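Side-chain contacts in GDP-L-fucose synthase (Campylobacter jejuni subsp. jejuni serotype O:2, PDB 7M13), which is an NADP(H)-dependent oxidoreductase of sugar-nucleotide metabolism that makes GDP-D-glycero-L-gluco-heptose for the capsular polysaccharide: residues B[86-89]-B[90-93]; B[261-264]-B[265-269]. All blocks are in the same frame, centred on the assembly; numbering follows the deposited sequence.

Contact 1. Residues B[86-89]-B[90-93]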
loop_
_atom_site.group_PDB
_atom_site.type_symbol
_atom_site.label_atom_id
_atom_site.label_comp_id
_atom_site.label_asym_id
_atom_site.label_seq_id
_atom_site.Cartn_x
_atom_site.Cartn_y
_atom_site.Cartn_z
ATOM N N GLU B 86 -1.315 -3.072 11.165
ATOM C CA GLU B 86 -2.515 -3.771 11.660
ATOM C C GLU B 86 -3.582 -3.731 10.574
ATOM O O GLU B 86 -4.246 -4.743 10.320
ATOM C CB GLU B 86 -2.956 -3.201 13.004
ATOM C CG GLU B 86 -1.976 -3.571 14.095
ATOM C CD GLU B 86 -2.432 -3.280 15.505
ATOM O OE1 GLU B 86 -3.664 -3.301 15.751
ATOM O OE2 GLU B 86 -1.534 -3.038 16.362
ATOM N N ASN B 87 -3.780 -2.552 9.963
ATOM C CA ASN B 87 -4.868 -2.406 8.972
ATOM C C ASN B 87 -4.511 -3.178 7.706
ATOM O O ASN B 87 -5.386 -3.809 7.137
ATOM C CB ASN B 87 -5.219 -0.937 8.739
ATOM C CG ASN B 87 -5.896 -0.369 9.978
ATOM O OD1 ASN B 87 -6.888 -0.946 10.473
ATOM N ND2 ASN B 87 -5.412 0.751 10.470
ATOM N N LEU B 88 -3.250 -3.144 7.270
ATOM C CA LEU B 88 -2.891 -4.016 6.117
ATOM C C LEU B 88 -3.158 -5.480 6.460
ATOM O O LEU B 88 -3.627 -6.216 5.600
ATOM C CB LEU B 88 -1.427 -3.816 5.695
ATOM C CG LEU B 88 -1.079 -2.505 5.016
ATOM C CD1 LEU B 88 0.407 -2.461 4.720
ATOM C CD2 LEU B 88 -1.883 -2.286 3.746
ATOM N N MET B 89 -2.807 -5.949 7.661
ATOM C CA MET B 89 -3.014 -7.366 7.998
ATOM C C MET B 89 -4.522 -7.696 8.013
ATOM O O MET B 89 -4.901 -8.728 7.436
ATOM C CB MET B 89 -2.372 -7.777 9.316
ATOM C CG MET B 89 -0.815 -7.729 9.302
ATOM S SD MET B 89 -0.080 -8.815 8.068
ATOM C CE MET B 89 -0.808 -10.363 8.570
ATOM N N ILE B 90 -5.335 -6.864 8.628
ATOM C CA ILE B 90 -6.795 -7.097 8.672
ATOM C C ILE B 90 -7.311 -7.203 7.235
ATOM O O ILE B 90 -8.029 -8.136 6.872
ATOM C CB ILE B 90 -7.493 -6.012 9.490
ATOM C CG1 ILE B 90 -7.114 -6.128 10.967
ATOM C CG2 ILE B 90 -8.996 -6.136 9.277
ATOM C CD1 ILE B 90 -7.540 -4.942 11.784
ATOM N N GLN B 91 -7.007 -6.188 6.448
ATOM C CA GLN B 91 -7.460 -6.089 5.047
ATOM C C GLN B 91 -7.001 -7.330 4.286
ATOM O O GLN B 91 -7.830 -8.005 3.591
ATOM C CB GLN B 91 -6.927 -4.822 4.375
ATOM C CG GLN B 91 -7.508 -3.529 4.944
ATOM C CD GLN B 91 -6.732 -2.276 4.630
ATOM O OE1 GLN B 91 -6.998 -1.240 5.259
ATOM N NE2 GLN B 91 -5.745 -2.356 3.758
ATOM N N ASN B 92 -5.716 -7.647 4.353
ATOM C CA ASN B 92 -5.145 -8.717 3.515
ATOM C C ASN B 92 -5.736 -10.055 3.971
ATOM O O ASN B 92 -6.123 -10.891 3.135
ATOM C CB ASN B 92 -3.626 -8.741 3.623
ATOM C CG ASN B 92 -2.954 -7.564 2.954
ATOM O OD1 ASN B 92 -3.596 -6.788 2.269
ATOM N ND2 ASN B 92 -1.663 -7.467 3.202
ATOM N N ASN B 93 -5.795 -10.269 5.274
ATOM C CA ASN B 93 -6.292 -11.568 5.784
ATOM C C ASN B 93 -7.759 -11.765 5.384
ATOM O O ASN B 93 -8.112 -12.852 4.899
ATOM C CB ASN B 93 -6.131 -11.638 7.292
ATOM C CG ASN B 93 -4.693 -11.773 7.770
ATOM O OD1 ASN B 93 -3.824 -12.181 7.009
ATOM N ND2 ASN B 93 -4.488 -11.425 9.030
#
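The contact between 86-89 and 90-93 is a local, buried one within helix 80-100, in which the end of Met89 crosses the amide of Asn93 and both Asn87 and Leu88 meet Gln91, each about one turn on. Four successive i to i+4 backbone bonds underlie it, among them Asn92 N to Leu88 O at 2.8 Å and Gln91 N to Asn87 O at 3.0 Å. The thioether of Met89 is bent at both chi2 (-60°) and chi3 (-56°), which carries CE forward along the helix, toward its C-terminal end, to 3.9 Å from both OD1 and ND2 of Asn93. That amide is fixed by its ND2, which donates to Leu46 O. Gln91 instead runs extended beyond CG; its NE2 lies 3.9 Å from Leu88 CD2 and its OE1 is equally far, 3.9 Å, from Asn87 CB, while NE2 donates to Ala143 O on helix 138-158. The helix is the crossover of the beta-alpha-beta unit formed with strands 63-66 and 105-111 in the Rossmann fold, and one of its side chains reaches the cofactor: Ile90, whose CG1 rests 3.2 Å from Glu86 O, touches the bound NADP. The buried amide of Asn87 is held at both ends, ND2 giving to Phe83 O and OD1 accepting from Leu70 N beside the NADPH-binding Val69. On another side, Leu88 and Asn92 pack reciprocally against Asn92 and Leu88 of the second subunit, so this part of the helix also belongs to the dimer interface.

Contact 2. Residues B[261-264]-B[265-269]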
loop_
_atom_site.group_PDB
_atom_site.type_symbol
_atom_site.label_atom_id
_atom_site.label_comp_id
_atom_site.label_asym_id
_atom_site.label_seq_id
_atom_site.Cartn_x
_atom_site.Cartn_y
_atom_site.Cartn_z
ATOM N N ILE B 261 -24.834 -3.322 -6.740
ATOM C CA ILE B 261 -23.619 -2.752 -7.389
ATOM C C ILE B 261 -22.576 -3.855 -7.465
ATOM O O ILE B 261 -22.056 -4.288 -6.433
ATOM C CB ILE B 261 -23.099 -1.524 -6.637
ATOM C CG1 ILE B 261 -24.142 -0.414 -6.580
ATOM C CG2 ILE B 261 -21.810 -1.053 -7.308
ATOM C CD1 ILE B 261 -23.750 0.720 -5.688
ATOM N N ASP B 262 -22.295 -4.293 -8.684
ATOM C CA ASP B 262 -21.288 -5.317 -8.978
ATOM C C ASP B 262 -20.093 -4.646 -9.662
ATOM O O ASP B 262 -20.210 -3.540 -10.186
ATOM C CB ASP B 262 -21.923 -6.433 -9.801
ATOM C CG ASP B 262 -23.050 -7.144 -9.046
ATOM O OD1 ASP B 262 -22.847 -7.514 -7.856
ATOM O OD2 ASP B 262 -24.144 -7.328 -9.640
ATOM N N PHE B 263 -18.949 -5.304 -9.678
ATOM C CA PHE B 263 -17.753 -4.723 -10.305
ATOM C C PHE B 263 -18.049 -4.362 -11.766
ATOM O O PHE B 263 -17.607 -3.306 -12.211
ATOM C CB PHE B 263 -16.575 -5.693 -10.179
ATOM C CG PHE B 263 -15.289 -5.123 -10.701
ATOM C CD1 PHE B 263 -14.657 -5.669 -11.802
ATOM C CD2 PHE B 263 -14.724 -4.000 -10.114
ATOM C CE1 PHE B 263 -13.478 -5.136 -12.281
ATOM C CE2 PHE B 263 -13.529 -3.485 -10.583
ATOM C CZ PHE B 263 -12.909 -4.063 -11.666
ATOM N N LYS B 264 -18.802 -5.209 -12.483
ATOM C CA LYS B 264 -19.144 -4.926 -13.903
ATOM C C LYS B 264 -19.844 -3.561 -14.025
ATOM O O LYS B 264 -19.590 -2.878 -15.026
ATOM C CB LYS B 264 -19.948 -6.085 -14.499
ATOM C CG LYS B 264 -21.309 -6.329 -13.874
ATOM C CD LYS B 264 -22.185 -7.238 -14.729
ATOM C CE LYS B 264 -23.657 -7.143 -14.384
ATOM N NZ LYS B 264 -24.121 -8.376 -13.703
ATOM N N ASP B 265 -20.589 -3.112 -13.007
ATOM C CA ASP B 265 -21.288 -1.795 -13.039
ATOM C C ASP B 265 -20.282 -0.648 -12.924
ATOM O O ASP B 265 -20.594 0.484 -13.329
ATOM C CB ASP B 265 -22.362 -1.704 -11.966
ATOM C CG ASP B 265 -23.422 -2.796 -12.082
ATOM O OD1 ASP B 265 -23.895 -3.059 -13.235
ATOM O OD2 ASP B 265 -23.758 -3.416 -11.060
ATOM N N LEU B 266 -19.122 -0.900 -12.318
ATOM C CA LEU B 266 -18.132 0.155 -12.021
ATOM C C LEU B 266 -17.125 0.337 -13.148
ATOM O O LEU B 266 -16.358 1.311 -13.098
ATOM C CB LEU B 266 -17.415 -0.239 -10.721
ATOM C CG LEU B 266 -18.356 -0.334 -9.532
ATOM C CD1 LEU B 266 -17.643 -0.927 -8.324
ATOM C CD2 LEU B 266 -18.927 1.024 -9.171
ATOM N N ILE B 267 -17.071 -0.575 -14.110
ATOM C CA ILE B 267 -16.138 -0.404 -15.254
ATOM C C ILE B 267 -16.955 -0.247 -16.548
ATOM O O ILE B 267 -16.331 -0.224 -17.602
ATOM C CB ILE B 267 -15.151 -1.574 -15.302
ATOM C CG1 ILE B 267 -15.850 -2.882 -15.672
ATOM C CG2 ILE B 267 -14.403 -1.660 -13.983
ATOM C CD1 ILE B 267 -14.921 -4.042 -15.919
ATOM N N LYS B 268 -18.287 -0.187 -16.450
ATOM C CA LYS B 268 -19.189 0.150 -17.589
ATOM C C LYS B 268 -18.970 1.619 -17.966
ATOM O O LYS B 268 -19.340 2.503 -17.159
ATOM C CB LYS B 268 -20.650 -0.120 -17.216
ATOM C CG LYS B 268 -21.631 -0.090 -18.382
ATOM C CD LYS B 268 -22.976 -0.703 -18.042
ATOM C CE LYS B 268 -22.887 -2.173 -17.674
ATOM N NZ LYS B 268 -24.227 -2.759 -17.419
ATOM N N ASP B 269 -18.362 1.864 -19.137
ATOM C CA ASP B 269 -18.046 3.220 -19.670
ATOM C C ASP B 269 -17.243 4.021 -18.636
ATOM O O ASP B 269 -17.366 5.261 -18.614
ATOM C CB ASP B 269 -19.321 3.970 -20.072
ATOM C CG ASP B 269 -20.239 3.175 -20.988
ATOM O OD1 ASP B 269 -19.716 2.479 -21.889
ATOM O OD2 ASP B 269 -21.469 3.244 -20.783
HETATM O O HOH W 1 -25.359 -5.569 -11.215
#
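Asp265 reaches back to Asp262 at the start of the weakly bonded helical turn 263-266, where hydrogen bonds dominate. Asp265 OD2 accepts the backbone N-H of Asp262 at 2.9 Å in a nearly straight bond (171°), met on the anti side of the carboxylate: one half of a capping-box pattern. In return, Asp265 N donates to Asp262 O at 2.9 Å, and Leu266 N to Phe263 O at 2.8 Å; this i to i+3 spacing gives a tight turn, with a weak added bond from Ile267 N to Phe263 O. The two carboxylates lie side by side, Asp262 OD2 4.2 Å from Asp265 OD2, and one water donates to both atoms, probably easing the repulsion between the like charges. Asp262 OD1 forms a salt bridge with Lys105.

Apolar contacts lie elsewhere on the turn. Ile267 CG2 sits over one face of the Phe263 ring in a CH-pi contact, 4.0 Å from its centroid; chi1 of -175° sets that ring beside its own carbonyl carbon, on the way to Ile267. Ile261 CG2 meets Leu266 CD2 at 4.0 Å, the side chains crossing at about a right angle. Both residues rest on Ile277 of strand 277-278 and on helix 322-326, while Phe263 packs on Asn155 and Ile156 of helix 138-158.

Contacts 1 and 2 follow one another along the chain and do not touch: their centres are 25 Å apart and their nearest atoms about 16 Å. Helix 138-158 runs between them, meeting contact 1 from Phe140 to Met150 and contact 2 near its end, at Asn155 and Ile156. Strand 105-111, which follows helix 80-100, gives a second connection through Lys105. Contact 1 borders the cofactor, with the Ile90 side chain about 4 Å from bound NADP and the side chain of Asn87 about 4 Å from that of Phe140. Contact 2 is more peripheral: the side chain of Ile261 is about 11 Å from that of NADP-binding Phe109, and the side chain of Asp265 about 4 Å from a magnesium ion.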